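Local coordinates for putative capsid protein of prophage (Escherichia coli CFT073, PDB 3BQW), which probably builds the protein shell of a phage head as a prophage-encoded major capsid protein, at residues S28-F31 with T32-F36; D50-I54 with E55-M59; W163-P166 with E167-I171; G252-D256 with L257-V261; Y275-E278 with P279-V283. One frame throughout, in Å; residues are numbered along the deposited sequence.

Contact 1 (S28-F31 with T32-F36)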
loop_
_atom_site.group_PDB
_atom_site.type_symbol
_atom_site.label_atom_id
_atom_site.label_comp_id
_atom_site.label_asym_id
_atom_site.label_seq_id
_atom_site.Cartn_x
_atom_site.Cartn_y
_atom_site.Cartn_z
ATOM N N SER A 28 -7.499 -1.561 -3.488
ATOM C CA SER A 28 -6.294 -1.103 -2.804
ATOM C C SER A 28 -5.235 -0.698 -3.833
ATOM O O SER A 28 -5.304 -1.082 -5.004
ATOM C CB SER A 28 -5.710 -2.224 -1.936
ATOM O OG SER A 28 -6.586 -2.541 -0.887
ATOM N N PRO A 29 -4.250 0.093 -3.405
ATOM C CA PRO A 29 -3.188 0.504 -4.303
ATOM C C PRO A 29 -2.413 -0.661 -4.937
ATOM O O PRO A 29 -2.562 -1.833 -4.540
ATOM C CB PRO A 29 -2.299 1.337 -3.390
ATOM C CG PRO A 29 -3.173 1.808 -2.368
ATOM C CD PRO A 29 -4.107 0.721 -2.091
ATOM N N LEU A 30 -1.594 -0.330 -5.919
ATOM C CA LEU A 30 -1.013 -1.324 -6.818
ATOM C C LEU A 30 -0.122 -2.403 -6.170
ATOM O O LEU A 30 -0.321 -3.572 -6.414
ATOM C CB LEU A 30 -0.231 -0.621 -7.928
ATOM C CG LEU A 30 0.341 -1.534 -9.034
ATOM C CD1 LEU A 30 -0.753 -2.120 -9.848
ATOM C CD2 LEU A 30 1.379 -0.786 -9.887
ATOM N N PHE A 31 0.891 -2.005 -5.404
ATOM C CA PHE A 31 1.816 -2.975 -4.793
ATOM C C PHE A 31 1.080 -3.895 -3.828
ATOM O O PHE A 31 1.298 -5.114 -3.837
ATOM C CB PHE A 31 2.982 -2.279 -4.120
ATOM C CG PHE A 31 4.057 -1.849 -5.078
ATOM C CD1 PHE A 31 3.840 -0.800 -5.982
ATOM C CD2 PHE A 31 5.285 -2.509 -5.110
ATOM C CE1 PHE A 31 4.855 -0.393 -6.875
ATOM C CE2 PHE A 31 6.297 -2.111 -6.013
ATOM C CZ PHE A 31 6.075 -1.050 -6.887
ATOM N N THR A 32 0.151 -3.319 -3.056
ATOM C CA THR A 32 -0.701 -4.101 -2.199
ATOM C C THR A 32 -1.491 -5.146 -3.003
ATOM O O THR A 32 -1.510 -6.352 -2.660
ATOM C CB THR A 32 -1.642 -3.222 -1.421
ATOM O OG1 THR A 32 -0.876 -2.265 -0.663
ATOM C CG2 THR A 32 -2.523 -4.083 -0.493
ATOM N N THR A 33 -2.090 -4.696 -4.094
ATOM C CA THR A 33 -2.891 -5.561 -4.920
ATOM C C THR A 33 -2.083 -6.661 -5.627
ATOM O O THR A 33 -2.540 -7.787 -5.735
ATOM C CB THR A 33 -3.667 -4.720 -5.936
ATOM O OG1 THR A 33 -4.503 -3.794 -5.215
ATOM C CG2 THR A 33 -4.548 -5.618 -6.834
ATOM N N LEU A 34 -0.911 -6.333 -6.153
ATOM C CA LEU A 34 -0.139 -7.313 -6.893
ATOM C C LEU A 34 0.544 -8.297 -5.957
ATOM O O LEU A 34 0.543 -9.510 -6.208
ATOM C CB LEU A 34 0.922 -6.621 -7.760
ATOM C CG LEU A 34 0.407 -5.865 -8.984
ATOM C CD1 LEU A 34 1.517 -5.068 -9.614
ATOM C CD2 LEU A 34 -0.196 -6.834 -9.970
ATOM N N PHE A 35 1.124 -7.776 -4.875
ATOM C CA PHE A 35 2.116 -8.527 -4.125
ATOM C C PHE A 35 1.720 -8.843 -2.677
ATOM O O PHE A 35 2.376 -9.658 -2.029
ATOM C CB PHE A 35 3.475 -7.772 -4.181
ATOM C CG PHE A 35 3.979 -7.531 -5.580
ATOM C CD1 PHE A 35 4.149 -8.600 -6.468
ATOM C CD2 PHE A 35 4.317 -6.258 -6.004
ATOM C CE1 PHE A 35 4.601 -8.398 -7.762
ATOM C CE2 PHE A 35 4.781 -6.042 -7.299
ATOM C CZ PHE A 35 4.930 -7.115 -8.182
ATOM N N PHE A 36 0.670 -8.191 -2.172
ATOM C CA PHE A 36 0.180 -8.407 -0.813
ATOM C C PHE A 36 -1.343 -8.458 -0.768
ATOM O O PHE A 36 -1.965 -7.818 0.098
ATOM C CB PHE A 36 0.669 -7.300 0.122
ATOM C CG PHE A 36 2.153 -7.090 0.106
ATOM C CD1 PHE A 36 2.970 -7.730 1.016
ATOM C CD2 PHE A 36 2.735 -6.229 -0.833
ATOM C CE1 PHE A 36 4.349 -7.525 0.985
ATOM C CE2 PHE A 36 4.087 -6.034 -0.874
ATOM C CZ PHE A 36 4.906 -6.679 0.036
#
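The short buried helix 30-35 and its N-terminal approach make this contact, with Pro-29 as the N-cap. Its carbonyl starts the i to i+4 bonding: Thr-33 N reaches Pro-29 O at 2.9 Å, followed by Leu-34 N on Leu-30 O and Phe-35 N on Phe-31 O. The hydroxyl of Thr-33 folds back beside its own backbone N (chi1 -59°) and lies 2.8 Å from Pro-29 O and equally close to Ser-28 O, two acceptors that compete for a single proton. On the apolar side, Leu-30 and Leu-34 meet slantwise through their CD1 methyls, 3.7 Å apart. One residue further along, the Phe-31 and Phe-35 side chains run alongside each other in the same direction; the edge of Phe-35 is turned toward the face of Phe-31 in an offset edge-to-face pair, ring centres 6.0 Å apart and planes at 62°. CD2 of Phe-36 brings that ring's edge to Phe-31 O at 3.5 Å. Tyr-262 and Phe-345 extend the aromatic cluster. At the helix start Glu-137 of helix 113-146 satisfies Phe-31 N and Thr-32 OG1, whereas the Thr-33 hydroxyl can give its proton to only one of the two carbonyls at a time.

Contact 2 (D50-I54 with E55-M59)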
loop_
_atom_site.group_PDB
_atom_site.type_symbol
_atom_site.label_atom_id
_atom_site.label_comp_id
_atom_site.label_asym_id
_atom_site.label_seq_id
_atom_site.Cartn_x
_atom_site.Cartn_y
_atom_site.Cartn_z
ATOM N N ASP A 50 4.095 -17.507 12.558
ATOM C CA ASP A 50 4.183 -18.953 12.749
ATOM C C ASP A 50 2.828 -19.671 12.765
ATOM O O ASP A 50 2.787 -20.890 12.646
ATOM C CB ASP A 50 4.895 -19.226 14.091
ATOM C CG ASP A 50 4.237 -18.459 15.269
ATOM O OD1 ASP A 50 4.199 -17.198 15.226
ATOM O OD2 ASP A 50 3.721 -19.104 16.221
ATOM N N THR A 51 1.733 -18.944 12.957
ATOM C CA THR A 51 0.403 -19.535 12.993
ATOM C C THR A 51 -0.361 -19.520 11.656
ATOM O O THR A 51 -1.517 -19.924 11.613
ATOM C CB THR A 51 -0.485 -18.805 14.005
ATOM O OG1 THR A 51 -0.743 -17.485 13.534
ATOM C CG2 THR A 51 0.151 -18.763 15.384
ATOM N N LEU A 52 0.253 -19.070 10.573
ATOM C CA LEU A 52 -0.485 -18.908 9.322
ATOM C C LEU A 52 -0.694 -20.262 8.636
ATOM O O LEU A 52 0.223 -21.093 8.621
ATOM C CB LEU A 52 0.234 -17.922 8.395
ATOM C CG LEU A 52 0.063 -16.429 8.755
ATOM C CD1 LEU A 52 1.074 -15.481 8.057
ATOM C CD2 LEU A 52 -1.314 -16.008 8.424
ATOM N N ASP A 53 -1.901 -20.482 8.096
ATOM C CA ASP A 53 -2.251 -21.738 7.404
ATOM C C ASP A 53 -1.419 -21.929 6.113
ATOM O O ASP A 53 -0.955 -23.037 5.809
ATOM C CB ASP A 53 -3.773 -21.829 7.124
ATOM C CG ASP A 53 -4.263 -20.875 6.011
ATOM O OD1 ASP A 53 -3.882 -19.680 5.979
ATOM O OD2 ASP A 53 -5.079 -21.313 5.167
ATOM N N ILE A 54 -1.226 -20.834 5.385
ATOM C CA ILE A 54 -0.377 -20.817 4.203
ATOM C C ILE A 54 1.101 -20.906 4.585
ATOM O O ILE A 54 1.633 -20.016 5.236
ATOM C CB ILE A 54 -0.614 -19.523 3.406
ATOM C CG1 ILE A 54 -1.800 -19.698 2.456
ATOM C CG2 ILE A 54 0.609 -19.153 2.615
ATOM C CD1 ILE A 54 -3.024 -20.280 3.069
ATOM N N GLU A 55 1.762 -21.973 4.165
ATOM C CA GLU A 55 3.182 -22.153 4.446
ATOM C C GLU A 55 4.084 -21.294 3.564
ATOM O O GLU A 55 5.239 -21.057 3.914
ATOM C CB GLU A 55 3.590 -23.606 4.242
ATOM C CG GLU A 55 2.919 -24.619 5.167
ATOM C CD GLU A 55 3.393 -26.039 4.870
ATOM O OE1 GLU A 55 4.409 -26.177 4.136
ATOM O OE2 GLU A 55 2.744 -27.005 5.355
ATOM N N GLU A 56 3.563 -20.854 2.420
ATOM C CA GLU A 56 4.381 -20.221 1.369
ATOM C C GLU A 56 4.630 -18.719 1.531
ATOM O O GLU A 56 5.266 -18.112 0.677
ATOM C CB GLU A 56 3.822 -20.544 -0.042
ATOM C CG GLU A 56 2.323 -20.192 -0.300
ATOM C CD GLU A 56 2.090 -18.754 -0.791
ATOM O OE1 GLU A 56 2.889 -18.271 -1.628
ATOM O OE2 GLU A 56 1.083 -18.131 -0.354
ATOM N N VAL A 57 4.162 -18.113 2.617
ATOM C CA VAL A 57 4.559 -16.749 2.928
ATOM C C VAL A 57 5.676 -16.708 3.995
ATOM O O VAL A 57 5.984 -17.713 4.626
ATOM C CB VAL A 57 3.358 -15.862 3.270
ATOM C CG1 VAL A 57 2.220 -16.132 2.283
ATOM C CG2 VAL A 57 2.908 -16.060 4.698
ATOM N N THR A 58 6.309 -15.543 4.139
ATOM C CA THR A 58 7.456 -15.361 5.050
ATOM C C THR A 58 6.999 -15.441 6.507
ATOM O O THR A 58 6.017 -14.808 6.896
ATOM C CB THR A 58 8.148 -14.001 4.785
ATOM O OG1 THR A 58 8.495 -13.927 3.406
ATOM C CG2 THR A 58 9.394 -13.830 5.587
ATOM N N MET A 59 7.712 -16.205 7.326
ATOM C CA MET A 59 7.203 -16.447 8.685
ATOM C C MET A 59 8.097 -15.933 9.806
ATOM O O MET A 59 7.805 -16.145 10.978
ATOM C CB MET A 59 6.854 -17.925 8.858
ATOM C CG MET A 59 5.481 -18.236 8.258
ATOM S SD MET A 59 5.144 -19.960 8.423
ATOM C CE MET A 59 3.450 -19.922 8.970
#
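The carbonyl oxygen of Leu-52 is met by a methyl group, Met-59 CE, at 3.5 Å. Both residues belong to an omega-like surface loop between strands 47-48 and 61-67, whose ends come back together with Asp-50 CA 5.6 Å from Met-59 CA. The thioether spans the interior of the loop: Met-59 runs straight to SD (chi2 178°), then bends at its third torsion, about CG-SD, bringing CE also within 3.8 Å of Leu-52 CB. Beside it, Leu-52 and Val-57 cross at nearly a right angle and touch through Leu-52 CD1 and Val-57 CG2, 3.9 Å apart. The far bend is packed by Ile-54, whose single CG2 methyl meets both Val-57 CG1 and the folded Glu-56 chain. Thr-58 ties the returning arm to the rest of the chain, its hydroxyl and backbone bonding to the 339-340 region. Glu-56 is bent at its second torsion (chi2 88°) and runs alongside Ile-54 in the same direction, ending with carboxylate oxygen OE2 3.2 Å from the methyl Ile-54 CG2.

Contact 3 (W163-P166 with E167-I171)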
loop_
_atom_site.group_PDB
_atom_site.type_symbol
_atom_site.label_atom_id
_atom_site.label_comp_id
_atom_site.label_asym_id
_atom_site.label_seq_id
_atom_site.Cartn_x
_atom_site.Cartn_y
_atom_site.Cartn_z
ATOM N N TRP A 163 13.232 -7.783 6.079
ATOM C CA TRP A 163 12.933 -9.047 5.388
ATOM C C TRP A 163 14.178 -9.637 4.716
ATOM O O TRP A 163 14.113 -10.726 4.165
ATOM C CB TRP A 163 11.855 -8.825 4.349
ATOM C CG TRP A 163 10.563 -8.242 4.930
ATOM C CD1 TRP A 163 10.082 -6.967 4.759
ATOM C CD2 TRP A 163 9.636 -8.913 5.799
ATOM N NE1 TRP A 163 8.896 -6.818 5.456
ATOM C CE2 TRP A 163 8.594 -7.991 6.092
ATOM C CE3 TRP A 163 9.580 -10.202 6.357
ATOM C CZ2 TRP A 163 7.512 -8.318 6.906
ATOM C CZ3 TRP A 163 8.502 -10.529 7.167
ATOM C CH2 TRP A 163 7.478 -9.585 7.437
ATOM N N LYS A 164 15.289 -8.897 4.781
ATOM C CA LYS A 164 16.619 -9.327 4.332
ATOM C C LYS A 164 16.587 -9.644 2.840
ATOM O O LYS A 164 16.830 -10.778 2.429
ATOM C CB LYS A 164 17.161 -10.532 5.142
ATOM C CG LYS A 164 17.319 -10.332 6.675
ATOM C CD LYS A 164 18.732 -9.998 7.153
ATOM C CE LYS A 164 18.994 -10.440 8.622
ATOM N NZ LYS A 164 20.078 -9.637 9.316
ATOM N N ILE A 165 16.278 -8.645 2.024
ATOM C CA ILE A 165 16.330 -8.856 0.585
ATOM C C ILE A 165 17.828 -8.975 0.204
ATOM O O ILE A 165 18.661 -8.246 0.740
ATOM C CB ILE A 165 15.559 -7.745 -0.191
ATOM C CG1 ILE A 165 15.167 -8.265 -1.584
ATOM C CG2 ILE A 165 16.354 -6.438 -0.260
ATOM C CD1 ILE A 165 14.446 -7.248 -2.463
ATOM N N PRO A 166 18.193 -9.934 -0.650
ATOM C CA PRO A 166 19.602 -9.957 -1.055
ATOM C C PRO A 166 20.056 -8.623 -1.662
ATOM O O PRO A 166 19.287 -7.972 -2.354
ATOM C CB PRO A 166 19.656 -11.107 -2.079
ATOM C CG PRO A 166 18.516 -11.984 -1.686
ATOM C CD PRO A 166 17.436 -11.024 -1.285
ATOM N N GLU A 167 21.285 -8.227 -1.355
ATOM C CA GLU A 167 21.880 -6.992 -1.856
ATOM C C GLU A 167 21.953 -6.902 -3.372
ATOM O O GLU A 167 21.763 -5.833 -3.937
ATOM C CB GLU A 167 23.296 -6.806 -1.280
ATOM C CG GLU A 167 23.310 -6.499 0.206
ATOM C CD GLU A 167 24.684 -6.024 0.730
ATOM O OE1 GLU A 167 25.747 -6.393 0.155
ATOM O OE2 GLU A 167 24.670 -5.263 1.736
ATOM N N LYS A 168 22.252 -8.020 -4.019
ATOM C CA LYS A 168 22.278 -8.093 -5.480
ATOM C C LYS A 168 20.905 -7.778 -6.114
ATOM O O LYS A 168 20.818 -7.549 -7.323
ATOM C CB LYS A 168 22.702 -9.491 -5.919
ATOM C CG LYS A 168 21.568 -10.557 -5.736
ATOM C CD LYS A 168 22.074 -11.991 -5.960
ATOM C CE LYS A 168 20.949 -12.976 -5.843
ATOM N NZ LYS A 168 19.910 -12.711 -6.883
ATOM N N ASN A 169 19.839 -7.824 -5.311
ATOM C CA ASN A 169 18.472 -7.536 -5.809
ATOM C C ASN A 169 18.154 -6.044 -5.897
ATOM O O ASN A 169 17.133 -5.665 -6.448
ATOM C CB ASN A 169 17.417 -8.222 -4.941
ATOM C CG ASN A 169 17.314 -9.693 -5.211
ATOM O OD1 ASN A 169 16.207 -10.232 -5.342
ATOM N ND2 ASN A 169 18.454 -10.358 -5.315
ATOM N N ILE A 170 19.018 -5.213 -5.325
ATOM C CA ILE A 170 18.846 -3.777 -5.345
ATOM C C ILE A 170 20.002 -3.257 -6.167
ATOM O O ILE A 170 21.145 -3.327 -5.744
ATOM C CB ILE A 170 18.869 -3.150 -3.926
ATOM C CG1 ILE A 170 17.725 -3.665 -3.070
ATOM C CG2 ILE A 170 18.756 -1.612 -3.976
ATOM C CD1 ILE A 170 17.896 -3.280 -1.569
ATOM N N ILE A 171 19.690 -2.747 -7.350
ATOM C CA ILE A 171 20.695 -2.458 -8.360
ATOM C C ILE A 171 20.688 -0.964 -8.649
ATOM O O ILE A 171 19.642 -0.340 -8.691
ATOM C CB ILE A 171 20.387 -3.234 -9.667
ATOM C CG1 ILE A 171 20.428 -4.762 -9.426
ATOM C CG2 ILE A 171 21.314 -2.797 -10.797
ATOM C CD1 ILE A 171 20.051 -5.638 -10.672
#
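Pro-166, Ile-165 and Asn-169 carry this contact, in which the chain turns a corner just after a proline. The backbone N of Asn-169 donates to Pro-166 O at 3.0 Å, with the N-H pointing at the oxygen at 149°, yet it approaches from above the carbonyl plane, 57° out of it. The same oxygen has Asn-169 CB only 3.2 Å away, and further out Pro-166 CD comes within 4.1 Å of Asn-169 CG, the two side chains lying at a slant. Ile-165, on the same arm as the proline, reaches CB of Asn-169 with its CD1 methyl, 4.0 Å away. What bends the chain is a single 3-10 turn, residues 167-169, entered directly from Pro-166 and running straight into strand 170-172, which pairs in parallel with strand 346-349; Asn-169 and Ile-171 both bond to the backbone of Thr-347. A second link inside the turn joins Ile-170 N to Glu-167 O. Beyond the turn, Ile-170 sends its CD1 back to meet Ile-165 CG2 at 3.8 Å. Ile-165 can serve both partners because its two branches diverge: CG1 stands anti to the backbone N (chi1 -158°) and carries CD1 toward Asn-169, while CG2 sits between the backbone N and the carbonyl carbon and takes Ile-170. Ile-342 touches Ile-165 as well. Lys-168 merely brushes the proline, with its CG 4.2 Å from Pro-166 CB.

Contact 4 (G252-D256 with L257-V261)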
loop_
_atom_site.group_PDB
_atom_site.type_symbol
_atom_site.label_atom_id
_atom_site.label_comp_id
_atom_site.label_asym_id
_atom_site.label_seq_id
_atom_site.Cartn_x
_atom_site.Cartn_y
_atom_site.Cartn_z
ATOM N N GLY A 252 1.381 -2.061 -21.830
ATOM C CA GLY A 252 1.525 -3.153 -22.771
ATOM C C GLY A 252 2.496 -4.188 -22.264
ATOM O O GLY A 252 2.693 -4.321 -21.068
ATOM N N TYR A 253 3.112 -4.906 -23.196
ATOM C CA TYR A 253 3.990 -6.024 -22.892
ATOM C C TYR A 253 5.298 -5.923 -23.659
ATOM O O TYR A 253 5.361 -5.328 -24.743
ATOM C CB TYR A 253 3.307 -7.359 -23.219
ATOM C CG TYR A 253 2.092 -7.655 -22.368
ATOM C CD1 TYR A 253 2.182 -8.464 -21.230
ATOM C CD2 TYR A 253 0.856 -7.106 -22.683
ATOM C CE1 TYR A 253 1.057 -8.734 -20.442
ATOM C CE2 TYR A 253 -0.273 -7.360 -21.903
ATOM C CZ TYR A 253 -0.167 -8.178 -20.794
ATOM O OH TYR A 253 -1.305 -8.419 -20.052
ATOM N N LEU A 254 6.341 -6.494 -23.060
ATOM C CA LEU A 254 7.643 -6.675 -23.689
ATOM C C LEU A 254 7.924 -8.167 -23.595
ATOM O O LEU A 254 8.524 -8.636 -22.646
ATOM C CB LEU A 254 8.677 -5.835 -22.935
ATOM C CG LEU A 254 10.093 -5.607 -23.444
ATOM C CD1 LEU A 254 10.107 -5.152 -24.926
ATOM C CD2 LEU A 254 10.789 -4.561 -22.525
ATOM N N GLY A 255 7.429 -8.933 -24.557
ATOM C CA GLY A 255 7.458 -10.383 -24.434
ATOM C C GLY A 255 6.430 -10.773 -23.391
ATOM O O GLY A 255 5.278 -10.398 -23.512
ATOM N N ASP A 256 6.852 -11.499 -22.353
ATOM C CA ASP A 256 5.931 -11.899 -21.276
ATOM C C ASP A 256 5.994 -10.970 -20.065
ATOM O O ASP A 256 5.461 -11.291 -19.011
ATOM C CB ASP A 256 6.103 -13.392 -20.875
ATOM C CG ASP A 256 7.521 -13.757 -20.411
ATOM O OD1 ASP A 256 8.419 -12.869 -20.351
ATOM O OD2 ASP A 256 7.736 -14.961 -20.104
ATOM N N LEU A 257 6.597 -9.797 -20.247
ATOM C CA LEU A 257 6.766 -8.805 -19.197
ATOM C C LEU A 257 5.738 -7.697 -19.339
ATOM O O LEU A 257 5.742 -6.965 -20.324
ATOM C CB LEU A 257 8.158 -8.201 -19.305
ATOM C CG LEU A 257 8.713 -7.337 -18.180
ATOM C CD1 LEU A 257 8.855 -8.173 -16.941
ATOM C CD2 LEU A 257 10.083 -6.750 -18.598
ATOM N N ALA A 258 4.839 -7.591 -18.365
ATOM C CA ALA A 258 3.816 -6.548 -18.365
ATOM C C ALA A 258 4.461 -5.250 -17.924
ATOM O O ALA A 258 5.331 -5.252 -17.047
ATOM C CB ALA A 258 2.667 -6.904 -17.434
ATOM N N LEU A 259 4.000 -4.151 -18.521
ATOM C CA LEU A 259 4.605 -2.840 -18.351
ATOM C C LEU A 259 3.612 -1.882 -17.721
ATOM O O LEU A 259 2.560 -1.596 -18.283
ATOM C CB LEU A 259 5.075 -2.281 -19.700
ATOM C CG LEU A 259 6.023 -3.105 -20.574
ATOM C CD1 LEU A 259 6.072 -2.458 -21.969
ATOM C CD2 LEU A 259 7.453 -3.255 -19.969
ATOM N N ILE A 260 3.969 -1.401 -16.541
ATOM C CA ILE A 260 3.131 -0.551 -15.711
ATOM C C ILE A 260 3.962 0.669 -15.297
ATOM O O ILE A 260 5.075 0.527 -14.765
ATOM C CB ILE A 260 2.633 -1.310 -14.432
ATOM C CG1 ILE A 260 1.873 -2.602 -14.800
ATOM C CG2 ILE A 260 1.735 -0.399 -13.567
ATOM C CD1 ILE A 260 1.275 -3.379 -13.563
ATOM N N VAL A 261 3.431 1.851 -15.573
ATOM C CA VAL A 261 3.956 3.084 -15.040
ATOM C C VAL A 261 3.130 3.477 -13.830
ATOM O O VAL A 261 1.911 3.553 -13.902
ATOM C CB VAL A 261 3.946 4.228 -16.071
ATOM C CG1 VAL A 261 4.542 5.507 -15.466
ATOM C CG2 VAL A 261 4.699 3.784 -17.347
#
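Leu-259 reaches back over the facing strand, and each of its carbons finds a partner there. CB rests 3.4 Å from Gly-252 O, the oxygen that also accepts the bond from Leu-259 N at 2.9 Å. CG, set beside its own backbone N (chi1 -55°), stays over the same carbonyl. The two methyls then divide: CD1 lies 3.9 Å from the backbone carbon C of Tyr-253, and CD2 meets Leu-254 CB at 4.1 Å. Leu-254 and Leu-257 point to the same side of the sheet as Leu-259, where Met-207 of strand 206-209 and Ile-193 of helix 190-198 add to the packing. On the reverse side, Tyr-253 and Ala-258 form a non-hydrogen-bonded pair, with Tyr-253 CE1 3.9 Å from Ala-258 CB; the phenol OH continues to Glu-238 and Ser-235. Nearer the bend, Leu-254 N gives a straight bond of 2.8 Å to Leu-257 O, in the carbonyl plane, whereas the return bond from Leu-257 N to Leu-254 O is longer, at 3.3 Å, and comes in from above the carbonyl plane. Gly-255 and Asp-256 occupy the corner, the glycine at positive phi (72°). This is a beta hairpin with a two-residue loop, closed by a type II' turn, joining strands 248-254 and 257-267.

Contact 5 (Y275-E278 with P279-V283)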
loop_
_atom_site.group_PDB
_atom_site.type_symbol
_atom_site.label_atom_id
_atom_site.label_comp_id
_atom_site.label_asym_id
_atom_site.label_seq_id
_atom_site.Cartn_x
_atom_site.Cartn_y
_atom_site.Cartn_z
ATOM N N TYR A 275 6.217 10.608 -3.718
ATOM C CA TYR A 275 5.937 9.401 -4.491
ATOM C C TYR A 275 6.133 8.172 -3.630
ATOM O O TYR A 275 7.067 8.087 -2.843
ATOM C CB TYR A 275 6.867 9.285 -5.694
ATOM C CG TYR A 275 6.591 10.275 -6.788
ATOM C CD1 TYR A 275 5.518 10.101 -7.650
ATOM C CD2 TYR A 275 7.411 11.377 -6.967
ATOM C CE1 TYR A 275 5.259 11.011 -8.656
ATOM C CE2 TYR A 275 7.174 12.287 -7.963
ATOM C CZ TYR A 275 6.106 12.110 -8.800
ATOM O OH TYR A 275 5.885 13.036 -9.801
ATOM N N PHE A 276 5.248 7.213 -3.788
ATOM C CA PHE A 276 5.464 5.877 -3.247
ATOM C C PHE A 276 6.711 5.263 -3.849
ATOM O O PHE A 276 7.559 4.741 -3.142
ATOM C CB PHE A 276 4.273 4.981 -3.579
ATOM C CG PHE A 276 3.056 5.256 -2.757
ATOM C CD1 PHE A 276 3.055 5.004 -1.397
ATOM C CD2 PHE A 276 1.896 5.741 -3.344
ATOM C CE1 PHE A 276 1.900 5.240 -0.641
ATOM C CE2 PHE A 276 0.771 5.971 -2.605
ATOM C CZ PHE A 276 0.766 5.723 -1.263
ATOM N N LEU A 277 6.789 5.316 -5.171
ATOM C CA LEU A 277 7.907 4.807 -5.929
ATOM C C LEU A 277 8.613 5.995 -6.564
ATOM O O LEU A 277 8.036 6.675 -7.402
ATOM C CB LEU A 277 7.407 3.843 -7.011
ATOM C CG LEU A 277 8.447 3.086 -7.852
ATOM C CD1 LEU A 277 9.251 2.109 -6.970
ATOM C CD2 LEU A 277 7.785 2.350 -9.048
ATOM N N GLU A 278 9.854 6.228 -6.167
ATOM C CA GLU A 278 10.637 7.296 -6.726
ATOM C C GLU A 278 10.651 7.148 -8.234
ATOM O O GLU A 278 10.731 6.019 -8.760
ATOM C CB GLU A 278 12.066 7.281 -6.203
ATOM C CG GLU A 278 12.217 7.819 -4.803
ATOM C CD GLU A 278 11.500 9.141 -4.625
ATOM O OE1 GLU A 278 11.760 10.080 -5.422
ATOM O OE2 GLU A 278 10.645 9.221 -3.711
ATOM N N PRO A 279 10.566 8.279 -8.933
ATOM C CA PRO A 279 10.347 8.247 -10.366
ATOM C C PRO A 279 11.445 7.581 -11.166
ATOM O O PRO A 279 11.172 7.153 -12.273
ATOM C CB PRO A 279 10.235 9.728 -10.745
ATOM C CG PRO A 279 9.972 10.445 -9.486
ATOM C CD PRO A 279 10.653 9.662 -8.428
ATOM N N ASP A 280 12.650 7.482 -10.597
ATOM C CA ASP A 280 13.831 6.883 -11.274
ATOM C C ASP A 280 14.041 5.398 -10.943
ATOM O O ASP A 280 15.066 4.829 -11.316
ATOM C CB ASP A 280 15.107 7.687 -10.973
ATOM C CG ASP A 280 15.489 7.664 -9.506
ATOM O OD1 ASP A 280 14.674 7.238 -8.647
ATOM O OD2 ASP A 280 16.611 8.100 -9.199
ATOM N N LEU A 281 13.049 4.790 -10.283
ATOM C CA LEU A 281 13.052 3.365 -9.920
ATOM C C LEU A 281 12.101 2.513 -10.778
ATOM O O LEU A 281 11.005 2.963 -11.167
ATOM C CB LEU A 281 12.651 3.154 -8.452
ATOM C CG LEU A 281 13.511 3.820 -7.374
ATOM C CD1 LEU A 281 12.909 3.552 -5.955
ATOM C CD2 LEU A 281 14.971 3.393 -7.465
ATOM N N LEU A 282 12.540 1.279 -11.042
ATOM C CA LEU A 282 11.704 0.239 -11.662
ATOM C C LEU A 282 11.838 -0.998 -10.789
ATOM O O LEU A 282 12.910 -1.254 -10.206
ATOM C CB LEU A 282 12.139 -0.098 -13.109
ATOM C CG LEU A 282 13.492 -0.776 -13.389
ATOM C CD1 LEU A 282 13.337 -2.335 -13.285
ATOM C CD2 LEU A 282 14.132 -0.356 -14.752
ATOM N N VAL A 283 10.752 -1.758 -10.709
ATOM C CA VAL A 283 10.675 -2.971 -9.929
ATOM C C VAL A 283 10.290 -4.110 -10.853
ATOM O O VAL A 283 9.337 -4.009 -11.615
ATOM C CB VAL A 283 9.628 -2.855 -8.813
ATOM C CG1 VAL A 283 9.499 -4.166 -8.040
ATOM C CG2 VAL A 283 9.976 -1.721 -7.865
#
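Pro-279 juts from a type I beta turn, Glu-278 to Leu-281, that leads into strand 281-285, and its ring is the main bump of the contact. CG of the proline presses on Tyr-275 in an off-centre CH-pi contact, 4.1 Å from the ring centroid, with the two side chains roughly at right angles. Glu-278 bends at its second torsion (chi2 -48°) and runs alongside the proline ring, bringing OE1 3.2 Å from Pro-279 CD. The opposing protrusion is Leu-277. Its CG stands anti to the backbone N (chi1 -175°), and the CD1 methyl drops into the shallow notch that the strand makes between two residues on one side: Leu-281 CB is 3.9 Å away and Val-283 CG2 4.0 Å. Leu-281 in turn leans back over the turn, its CD1 3.8 Å from Glu-278 CB. Leu-281 N closes the bend on Glu-278 O at 3.0 Å, approaching from above the carbonyl plane. Helix 113-146 packs on Val-283, and Pro-279 also meets Glu-212 of helix 211-218. Asp-280, at the second corner of the turn, gives OD2 to a salt bridge with Lys-349, while its OD1 stays 3.6 Å from Glu-278 CB.

The five contacts follow one another along the chain in numerical order. Contacts 3, 4 and 5 all reach one mixed sheet, through strand 170-172, strands 248-254 and 257-267, and strand 281-285 respectively; contacts 4 and 5 have centres about 17 Å apart. Contact 1, nearest the middle of the molecule, packs its helix against this sheet: Leu-30 touches Ile-260 of contact 4, and Phe-31 touches Val-283 of contact 5. Contact 2 belongs to a surface loop that meets contact 3 where Thr-58 packs on Trp-163; its centre is about 30 Å from that of contact 4. An early helix thus packs on a sheet built from later parts of the chain, so regions far apart in sequence build one compact body.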